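Integral membrane indolylacetylinositol arabinosyltransferase EmbC (Mycolicibacterium smegmatis, PDB 7BVE) probably transfers arabinose units to growing arabinan chains of the mycobacterial cell wall, working as a membrane-embedded glycosyltransferase. Local coordinates at residues A[598-610]-A[662-676]. Sequence-based numbering, arbitrary orientation.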
ATOM      1  N   ALA A 598       6.010 -41.432   0.055  1.00 21.57           N
ATOM      2  CA  ALA A 598       7.058 -40.422  -0.015  1.00 21.57           C
ATOM      3  C   ALA A 598       7.374 -39.809   1.343  1.00 21.57           C
ATOM      4  O   ALA A 598       8.540 -39.738   1.735  1.00 21.57           O
ATOM      5  CB  ALA A 598       6.659 -39.325  -1.002  1.00 21.57           C
ATOM      6  N   MET A 599       6.359 -39.352   2.064  1.00 19.94           N
ATOM      7  CA  MET A 599       6.538 -38.684   3.350  1.00 19.94           C
ATOM      8  C   MET A 599       6.073 -39.647   4.435  1.00 19.94           C
ATOM      9  O   MET A 599       4.875 -39.860   4.617  1.00 19.94           O
ATOM     10  CB  MET A 599       5.769 -37.370   3.376  1.00 19.94           C
ATOM     11  CG  MET A 599       6.013 -36.525   4.587  1.00 19.94           C
ATOM     12  SD  MET A 599       5.077 -34.992   4.531  1.00 19.94           S
ATOM     13  CE  MET A 599       6.016 -34.047   3.353  1.00 19.94           C
ATOM     14  N   LYS A 600       7.030 -40.214   5.167  1.00 22.13           N
ATOM     15  CA  LYS A 600       6.808 -41.397   5.986  1.00 22.13           C
ATOM     16  C   LYS A 600       6.245 -41.114   7.371  1.00 22.13           C
ATOM     17  O   LYS A 600       5.655 -42.019   7.968  1.00 22.13           O
ATOM     18  CB  LYS A 600       8.115 -42.166   6.152  1.00 22.13           C
ATOM     19  CG  LYS A 600       8.707 -42.716   4.873  1.00 22.13           C
ATOM     20  CD  LYS A 600       7.888 -43.871   4.343  1.00 22.13           C
ATOM     21  CE  LYS A 600       8.585 -44.535   3.171  1.00 22.13           C
ATOM     22  NZ  LYS A 600       7.794 -45.670   2.629  1.00 22.13           N
ATOM     23  N   SER A 601       6.418 -39.915   7.913  1.00 18.16           N
ATOM     24  CA  SER A 601       6.003 -39.616   9.275  1.00 18.16           C
ATOM     25  C   SER A 601       4.704 -38.830   9.256  1.00 18.16           C
ATOM     26  O   SER A 601       4.578 -37.859   8.508  1.00 18.16           O
ATOM     27  CB  SER A 601       7.066 -38.809  10.007  1.00 18.16           C
ATOM     28  OG  SER A 601       7.124 -37.508   9.470  1.00 18.16           O
ATOM     29  N   ARG A 602       3.755 -39.230  10.102  1.00 26.59           N
ATOM     30  CA  ARG A 602       2.460 -38.566  10.125  1.00 26.59           C
ATOM     31  C   ARG A 602       2.498 -37.231  10.854  1.00 26.59           C
ATOM     32  O   ARG A 602       1.554 -36.440  10.724  1.00 26.59           O
ATOM     33  CB  ARG A 602       1.428 -39.501  10.738  1.00 26.59           C
ATOM     34  CG  ARG A 602       1.675 -39.828  12.170  1.00 26.59           C
ATOM     35  CD  ARG A 602       0.743 -40.919  12.645  1.00 26.59           C
ATOM     36  NE  ARG A 602      -0.654 -40.564  12.440  1.00 26.59           N
ATOM     37  CZ  ARG A 602      -1.675 -41.379  12.676  1.00 26.59           C
ATOM     38  NH1 ARG A 602      -1.462 -42.587  13.176  1.00 26.59           N
ATOM     39  NH2 ARG A 602      -2.915 -40.973  12.445  1.00 26.59           N
ATOM     40  N   ARG A 603       3.571 -36.964  11.600  1.00 15.85           N
ATOM     41  CA  ARG A 603       3.833 -35.634  12.142  1.00 15.85           C
ATOM     42  C   ARG A 603       3.951 -34.609  11.019  1.00 15.85           C
ATOM     43  O   ARG A 603       3.317 -33.546  11.056  1.00 15.85           O
ATOM     44  CB  ARG A 603       5.115 -35.698  12.980  1.00 15.85           C
ATOM     45  CG  ARG A 603       5.447 -34.529  13.900  1.00 15.85           C
ATOM     46  CD  ARG A 603       6.341 -33.484  13.262  1.00 15.85           C
ATOM     47  NE  ARG A 603       7.531 -34.058  12.644  1.00 15.85           N
ATOM     48  CZ  ARG A 603       8.648 -34.371  13.287  1.00 15.85           C
ATOM     49  NH1 ARG A 603       9.667 -34.888  12.620  1.00 15.85           N
ATOM     50  NH2 ARG A 603       8.749 -34.171  14.589  1.00 15.85           N
ATOM     51  N   ASN A 604       4.725 -34.945   9.983  1.00 15.07           N
ATOM     52  CA  ASN A 604       4.939 -34.034   8.866  1.00 15.07           C
ATOM     53  C   ASN A 604       3.679 -33.866   8.031  1.00 15.07           C
ATOM     54  O   ASN A 604       3.390 -32.768   7.540  1.00 15.07           O
ATOM     55  CB  ASN A 604       6.079 -34.549   7.998  1.00 15.07           C
ATOM     56  CG  ASN A 604       7.410 -34.497   8.693  1.00 15.07           C
ATOM     57  OD1 ASN A 604       7.716 -33.549   9.403  1.00 15.07           O
ATOM     58  ND2 ASN A 604       8.220 -35.514   8.479  1.00 15.07           N
ATOM     59  N   ARG A 605       2.907 -34.939   7.875  1.00 15.07           N
ATOM     60  CA  ARG A 605       1.672 -34.857   7.108  1.00 15.07           C
ATOM     61  C   ARG A 605       0.623 -34.018   7.826  1.00 15.07           C
ATOM     62  O   ARG A 605      -0.122 -33.264   7.185  1.00 15.07           O
ATOM     63  CB  ARG A 605       1.148 -36.259   6.823  1.00 15.07           C
ATOM     64  CG  ARG A 605       2.012 -37.038   5.859  1.00 15.07           C
ATOM     65  CD  ARG A 605       1.253 -38.202   5.306  1.00 15.07           C
ATOM     66  NE  ARG A 605       0.971 -39.225   6.297  1.00 15.07           N
ATOM     67  CZ  ARG A 605       1.722 -40.301   6.471  1.00 15.07           C
ATOM     68  NH1 ARG A 605       1.404 -41.192   7.388  1.00 15.07           N
ATOM     69  NH2 ARG A 605       2.781 -40.498   5.707  1.00 15.07           N
ATOM     70  N   THR A 606       0.578 -34.094   9.156  1.00 15.07           N
ATOM     71  CA  THR A 606      -0.339 -33.242   9.904  1.00 15.07           C
ATOM     72  C   THR A 606       0.096 -31.777   9.858  1.00 15.07           C
ATOM     73  O   THR A 606      -0.749 -30.875   9.793  1.00 15.07           O
ATOM     74  CB  THR A 606      -0.444 -33.752  11.335  1.00 15.07           C
ATOM     75  OG1 THR A 606      -0.780 -35.141  11.304  1.00 15.07           O
ATOM     76  CG2 THR A 606      -1.537 -33.041  12.077  1.00 15.07           C
ATOM     77  N   VAL A 607       1.409 -31.519   9.848  1.00 15.07           N
ATOM     78  CA  VAL A 607       1.895 -30.143   9.716  1.00 15.07           C
ATOM     79  C   VAL A 607       1.556 -29.571   8.337  1.00 15.07           C
ATOM     80  O   VAL A 607       1.181 -28.395   8.210  1.00 15.07           O
ATOM     81  CB  VAL A 607       3.405 -30.089  10.022  1.00 15.07           C
ATOM     82  CG1 VAL A 607       4.001 -28.742   9.683  1.00 15.07           C
ATOM     83  CG2 VAL A 607       3.641 -30.346  11.482  1.00 15.07           C
ATOM     84  N   PHE A 608       1.623 -30.401   7.293  1.00 15.07           N
ATOM     85  CA  PHE A 608       1.237 -29.928   5.965  1.00 15.07           C
ATOM     86  C   PHE A 608      -0.263 -29.659   5.867  1.00 15.07           C
ATOM     87  O   PHE A 608      -0.679 -28.689   5.221  1.00 15.07           O
ATOM     88  CB  PHE A 608       1.672 -30.923   4.895  1.00 15.07           C
ATOM     89  CG  PHE A 608       1.218 -30.552   3.517  1.00 15.07           C
ATOM     90  CD1 PHE A 608       1.768 -29.468   2.859  1.00 15.07           C
ATOM     91  CD2 PHE A 608       0.242 -31.291   2.876  1.00 15.07           C
ATOM     92  CE1 PHE A 608       1.335 -29.127   1.598  1.00 15.07           C
ATOM     93  CE2 PHE A 608      -0.184 -30.953   1.611  1.00 15.07           C
ATOM     94  CZ  PHE A 608       0.371 -29.872   0.971  1.00 15.07           C
ATOM     95  N   GLY A 609      -1.085 -30.492   6.511  1.00 15.07           N
ATOM     96  CA  GLY A 609      -2.513 -30.206   6.563  1.00 15.07           C
ATOM     97  C   GLY A 609      -2.838 -28.916   7.299  1.00 15.07           C
ATOM     98  O   GLY A 609      -3.727 -28.161   6.892  1.00 15.07           O
ATOM     99  N   ALA A 610      -2.097 -28.630   8.371  1.00 15.07           N
ATOM    100  CA  ALA A 610      -2.270 -27.367   9.082  1.00 15.07           C
ATOM    101  C   ALA A 610      -1.852 -26.175   8.231  1.00 15.07           C
ATOM    102  O   ALA A 610      -2.463 -25.105   8.314  1.00 15.07           O
ATOM    103  CB  ALA A 610      -1.479 -27.389  10.383  1.00 15.07           C
ATOM    104  N   ALA A 662      -0.507 -32.546  15.719  1.00 15.27           N
ATOM    105  CA  ALA A 662       0.849 -32.851  15.262  1.00 15.27           C
ATOM    106  C   ALA A 662       1.843 -32.884  16.415  1.00 15.27           C
ATOM    107  O   ALA A 662       2.765 -33.708  16.428  1.00 15.27           O
ATOM    108  CB  ALA A 662       1.296 -31.831  14.220  1.00 15.27           C
ATOM    109  N   ALA A 663       1.660 -32.007  17.406  1.00 16.56           N
ATOM    110  CA  ALA A 663       2.535 -32.013  18.577  1.00 16.56           C
ATOM    111  C   ALA A 663       2.310 -33.248  19.441  1.00 16.56           C
ATOM    112  O   ALA A 663       3.257 -33.768  20.042  1.00 16.56           O
ATOM    113  CB  ALA A 663       2.327 -30.745  19.396  1.00 16.56           C
ATOM    114  N   TRP A 664       1.072 -33.738  19.515  1.00 20.95           N
ATOM    115  CA  TRP A 664       0.838 -34.994  20.222  1.00 20.95           C
ATOM    116  C   TRP A 664       1.464 -36.173  19.488  1.00 20.95           C
ATOM    117  O   TRP A 664       1.978 -37.099  20.125  1.00 20.95           O
ATOM    118  CB  TRP A 664      -0.649 -35.245  20.407  1.00 20.95           C
ATOM    119  CG  TRP A 664      -0.921 -36.487  21.188  1.00 20.95           C
ATOM    120  CD1 TRP A 664      -0.729 -36.674  22.524  1.00 20.95           C
ATOM    121  CD2 TRP A 664      -1.388 -37.735  20.672  1.00 20.95           C
ATOM    122  NE1 TRP A 664      -1.075 -37.953  22.879  1.00 20.95           N
ATOM    123  CE2 TRP A 664      -1.481 -38.625  21.758  1.00 20.95           C
ATOM    124  CE3 TRP A 664      -1.752 -38.181  19.402  1.00 20.95           C
ATOM    125  CZ2 TRP A 664      -1.919 -39.937  21.609  1.00 20.95           C
ATOM    126  CZ3 TRP A 664      -2.189 -39.483  19.257  1.00 20.95           C
ATOM    127  CH2 TRP A 664      -2.268 -40.346  20.353  1.00 20.95           C
ATOM    128  N   PHE A 665       1.413 -36.160  18.153  1.00 20.85           N
ATOM    129  CA  PHE A 665       2.109 -37.170  17.353  1.00 20.85           C
ATOM    130  C   PHE A 665       3.612 -37.128  17.576  1.00 20.85           C
ATOM    131  O   PHE A 665       4.278 -38.168  17.569  1.00 20.85           O
ATOM    132  CB  PHE A 665       1.805 -36.965  15.871  1.00 20.85           C
ATOM    133  CG  PHE A 665       0.482 -37.500  15.442  1.00 20.85           C
ATOM    134  CD1 PHE A 665      -0.104 -38.554  16.107  1.00 20.85           C
ATOM    135  CD2 PHE A 665      -0.192 -36.919  14.390  1.00 20.85           C
ATOM    136  CE1 PHE A 665      -1.322 -39.039  15.707  1.00 20.85           C
ATOM    137  CE2 PHE A 665      -1.413 -37.393  13.992  1.00 20.85           C
ATOM    138  CZ  PHE A 665      -1.978 -38.453  14.650  1.00 20.85           C
ATOM    139  N   HIS A 666       4.162 -35.927  17.747  1.00 24.81           N
ATOM    140  CA  HIS A 666       5.588 -35.777  18.014  1.00 24.81           C
ATOM    141  C   HIS A 666       5.963 -36.347  19.374  1.00 24.81           C
ATOM    142  O   HIS A 666       6.873 -37.176  19.480  1.00 24.81           O
ATOM    143  CB  HIS A 666       5.963 -34.301  17.936  1.00 24.81           C
ATOM    144  CG  HIS A 666       7.427 -34.030  18.080  1.00 24.81           C
ATOM    145  ND1 HIS A 666       7.918 -32.769  18.334  1.00 24.81           N
ATOM    146  CD2 HIS A 666       8.505 -34.843  17.986  1.00 24.81           C
ATOM    147  CE1 HIS A 666       9.235 -32.818  18.402  1.00 24.81           C
ATOM    148  NE2 HIS A 666       9.616 -34.065  18.197  1.00 24.81           N
ATOM    149  N   PHE A 667       5.275 -35.911  20.428  1.00 25.12           N
ATOM    150  CA  PHE A 667       5.698 -36.247  21.782  1.00 25.12           C
ATOM    151  C   PHE A 667       5.273 -37.639  22.221  1.00 25.12           C
ATOM    152  O   PHE A 667       5.873 -38.181  23.149  1.00 25.12           O
ATOM    153  CB  PHE A 667       5.170 -35.200  22.756  1.00 25.12           C
ATOM    154  CG  PHE A 667       5.859 -33.879  22.637  1.00 25.12           C
ATOM    155  CD1 PHE A 667       7.141 -33.799  22.134  1.00 25.12           C
ATOM    156  CD2 PHE A 667       5.208 -32.711  22.977  1.00 25.12           C
ATOM    157  CE1 PHE A 667       7.774 -32.585  22.007  1.00 25.12           C
ATOM    158  CE2 PHE A 667       5.836 -31.491  22.849  1.00 25.12           C
ATOM    159  CZ  PHE A 667       7.118 -31.430  22.363  1.00 25.12           C
ATOM    160  N   SER A 668       4.276 -38.239  21.582  1.00 30.91           N
ATOM    161  CA  SER A 668       3.895 -39.596  21.942  1.00 30.91           C
ATOM    162  C   SER A 668       4.761 -40.657  21.279  1.00 30.91           C
ATOM    163  O   SER A 668       4.812 -41.786  21.775  1.00 30.91           O
ATOM    164  CB  SER A 668       2.431 -39.847  21.585  1.00 30.91           C
ATOM    165  OG  SER A 668       1.579 -39.013  22.344  1.00 30.91           O
ATOM    166  N   GLY A 669       5.439 -40.327  20.184  1.00 43.30           N
ATOM    167  CA  GLY A 669       6.239 -41.296  19.463  1.00 43.30           C
ATOM    168  C   GLY A 669       5.399 -42.350  18.775  1.00 43.30           C
ATOM    169  O   GLY A 669       5.570 -43.547  19.025  1.00 43.30           O
ATOM    170  N   ARG A 670       4.481 -41.920  17.909  1.00 57.60           N
ATOM    171  CA  ARG A 670       3.518 -42.809  17.277  1.00 57.60           C
ATOM    172  C   ARG A 670       3.543 -42.640  15.763  1.00 57.60           C
ATOM    173  O   ARG A 670       3.867 -41.568  15.246  1.00 57.60           O
ATOM    174  CB  ARG A 670       2.102 -42.551  17.803  1.00 57.60           C
ATOM    175  CG  ARG A 670       1.941 -42.802  19.289  1.00 57.60           C
ATOM    176  CD  ARG A 670       2.152 -44.269  19.610  1.00 57.60           C
ATOM    177  NE  ARG A 670       1.150 -45.112  18.962  1.00 57.60           N
ATOM    178  CZ  ARG A 670       1.278 -46.422  18.784  1.00 57.60           C
ATOM    179  NH1 ARG A 670       0.316 -47.109  18.183  1.00 57.60           N
ATOM    180  NH2 ARG A 670       2.370 -47.047  19.206  1.00 57.60           N
ATOM    181  N   ASP A 671       3.199 -43.720  15.060  1.00 62.09           N
ATOM    182  CA  ASP A 671       3.097 -43.748  13.604  1.00 62.09           C
ATOM    183  C   ASP A 671       1.778 -44.405  13.202  1.00 62.09           C
ATOM    184  O   ASP A 671       0.894 -44.639  14.030  1.00 62.09           O
ATOM    185  CB  ASP A 671       4.290 -44.472  12.968  1.00 62.09           C
ATOM    186  CG  ASP A 671       5.557 -43.647  13.007  1.00 62.09           C
ATOM    187  OD1 ASP A 671       5.463 -42.401  12.964  1.00 62.09           O
ATOM    188  OD2 ASP A 671       6.649 -44.245  13.077  1.00 62.09           O
ATOM    189  N   VAL A 672       1.653 -44.711  11.910  1.00 57.26           N
ATOM    190  CA  VAL A 672       0.367 -45.076  11.322  1.00 57.26           C
ATOM    191  C   VAL A 672       0.392 -46.435  10.625  1.00 57.26           C
ATOM    192  O   VAL A 672      -0.678 -47.048  10.462  1.00 57.26           O
ATOM    193  CB  VAL A 672      -0.118 -43.975  10.348  1.00 57.26           C
ATOM    194  CG1 VAL A 672       0.673 -43.999   9.052  1.00 57.26           C
ATOM    195  CG2 VAL A 672      -1.626 -44.014  10.101  1.00 57.26           C
ATOM    196  N   SER A 673       1.569 -46.954  10.268  1.00 69.40           N
ATOM    197  CA  SER A 673       1.656 -48.075   9.328  1.00 69.40           C
ATOM    198  C   SER A 673       1.135 -49.421   9.840  1.00 69.40           C
ATOM    199  O   SER A 673       0.654 -50.209   9.012  1.00 69.40           O
ATOM    200  CB  SER A 673       3.094 -48.172   8.789  1.00 69.40           C
ATOM    201  OG  SER A 673       4.076 -48.382   9.786  1.00 69.40           O
ATOM    202  N   PRO A 674       1.175 -49.766  11.131  1.00 74.71           N
ATOM    203  CA  PRO A 674       0.336 -50.891  11.586  1.00 74.71           C
ATOM    204  C   PRO A 674      -1.024 -50.493  12.154  1.00 74.71           C
ATOM    205  O   PRO A 674      -1.691 -51.360  12.731  1.00 74.71           O
ATOM    206  CB  PRO A 674       1.203 -51.520  12.687  1.00 74.71           C
ATOM    207  CG  PRO A 674       1.914 -50.403  13.265  1.00 74.71           C
ATOM    208  CD  PRO A 674       2.226 -49.481  12.138  1.00 74.71           C
ATOM    209  N   ASP A 675      -1.449 -49.240  12.005  1.00 80.45           N
ATOM    210  CA  ASP A 675      -2.630 -48.742  12.706  1.00 80.45           C
ATOM    211  C   ASP A 675      -3.811 -48.457  11.781  1.00 80.45           C
ATOM    212  O   ASP A 675      -4.911 -48.962  12.019  1.00 80.45           O
ATOM    213  CB  ASP A 675      -2.265 -47.483  13.500  1.00 80.45           C
ATOM    214  CG  ASP A 675      -3.369 -47.049  14.443  1.00 80.45           C
ATOM    215  OD1 ASP A 675      -3.579 -47.731  15.466  1.00 80.45           O
ATOM    216  OD2 ASP A 675      -4.016 -46.016  14.174  1.00 80.45           O
ATOM    217  N   ARG A 676      -3.616 -47.650  10.734  1.00 82.92           N
ATOM    218  CA  ARG A 676      -4.708 -47.241   9.852  1.00 82.92           C
ATOM    219  C   ARG A 676      -4.423 -47.704   8.429  1.00 82.92           C
ATOM    220  O   ARG A 676      -3.772 -46.982   7.658  1.00 82.92           O
ATOM    221  CB  ARG A 676      -4.903 -45.724   9.899  1.00 82.92           C
ATOM    222  CG  ARG A 676      -5.335 -45.211  11.260  1.00 82.92           C
ATOM    223  CD  ARG A 676      -5.500 -43.703  11.285  1.00 82.92           C
ATOM    224  NE  ARG A 676      -5.871 -43.236  12.619  1.00 82.92           N
ATOM    225  CZ  ARG A 676      -6.079 -41.962  12.942  1.00 82.92           C
ATOM    226  NH1 ARG A 676      -6.413 -41.641  14.185  1.00 82.92           N
ATOM    227  NH2 ARG A 676      -5.965 -41.012  12.025  1.00 82.92           N
TER
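R602 lies between F665 on helix 647-668 and V672 in the loop that follows. Its CD sits over the F665 ring, 4.1 Å from the centroid, as a CH-pi contact. NE continues across the same ring face, 3.3 Å from F665 CZ, with guanidinium and ring planes 32° apart. With CG between the backbone N and the carbonyl carbon (chi1 65°), the chain runs over this ring, and a bend at chi3 brings the guanidinium against V672. V672 CG2 packs on the opposite guanidinium face. At the edge, R602 NH1 gives D671 O a weak hydrogen bond of 3.2 Å.

Deeper along the helices, T606 CG2 meets A662 CB at 3.8 Å. T606 OG1 lies at the F665 ring edge and donates to R602 O. That carbonyl also accepts from T606 N, so one acceptor holds two donors. R603 CA and A662 CA are 5.1 Å apart, consistent with the small A662 side chain.

The outer side is looser. R603 brings NH2 over a face of the exposed H666 ring, 3.5 Å from CD2, its guanidinium turned edge-on. D671 and residues 673-676 are poorly ordered, so the position of R676 beside R602 is uncertain.

The axes of helix segments 602-610 and 662-668 approach to 8.7 Å, at 166°. This is an antiparallel pair of predicted transmembrane helices, packed at their ends within the GT-C-type membrane domain.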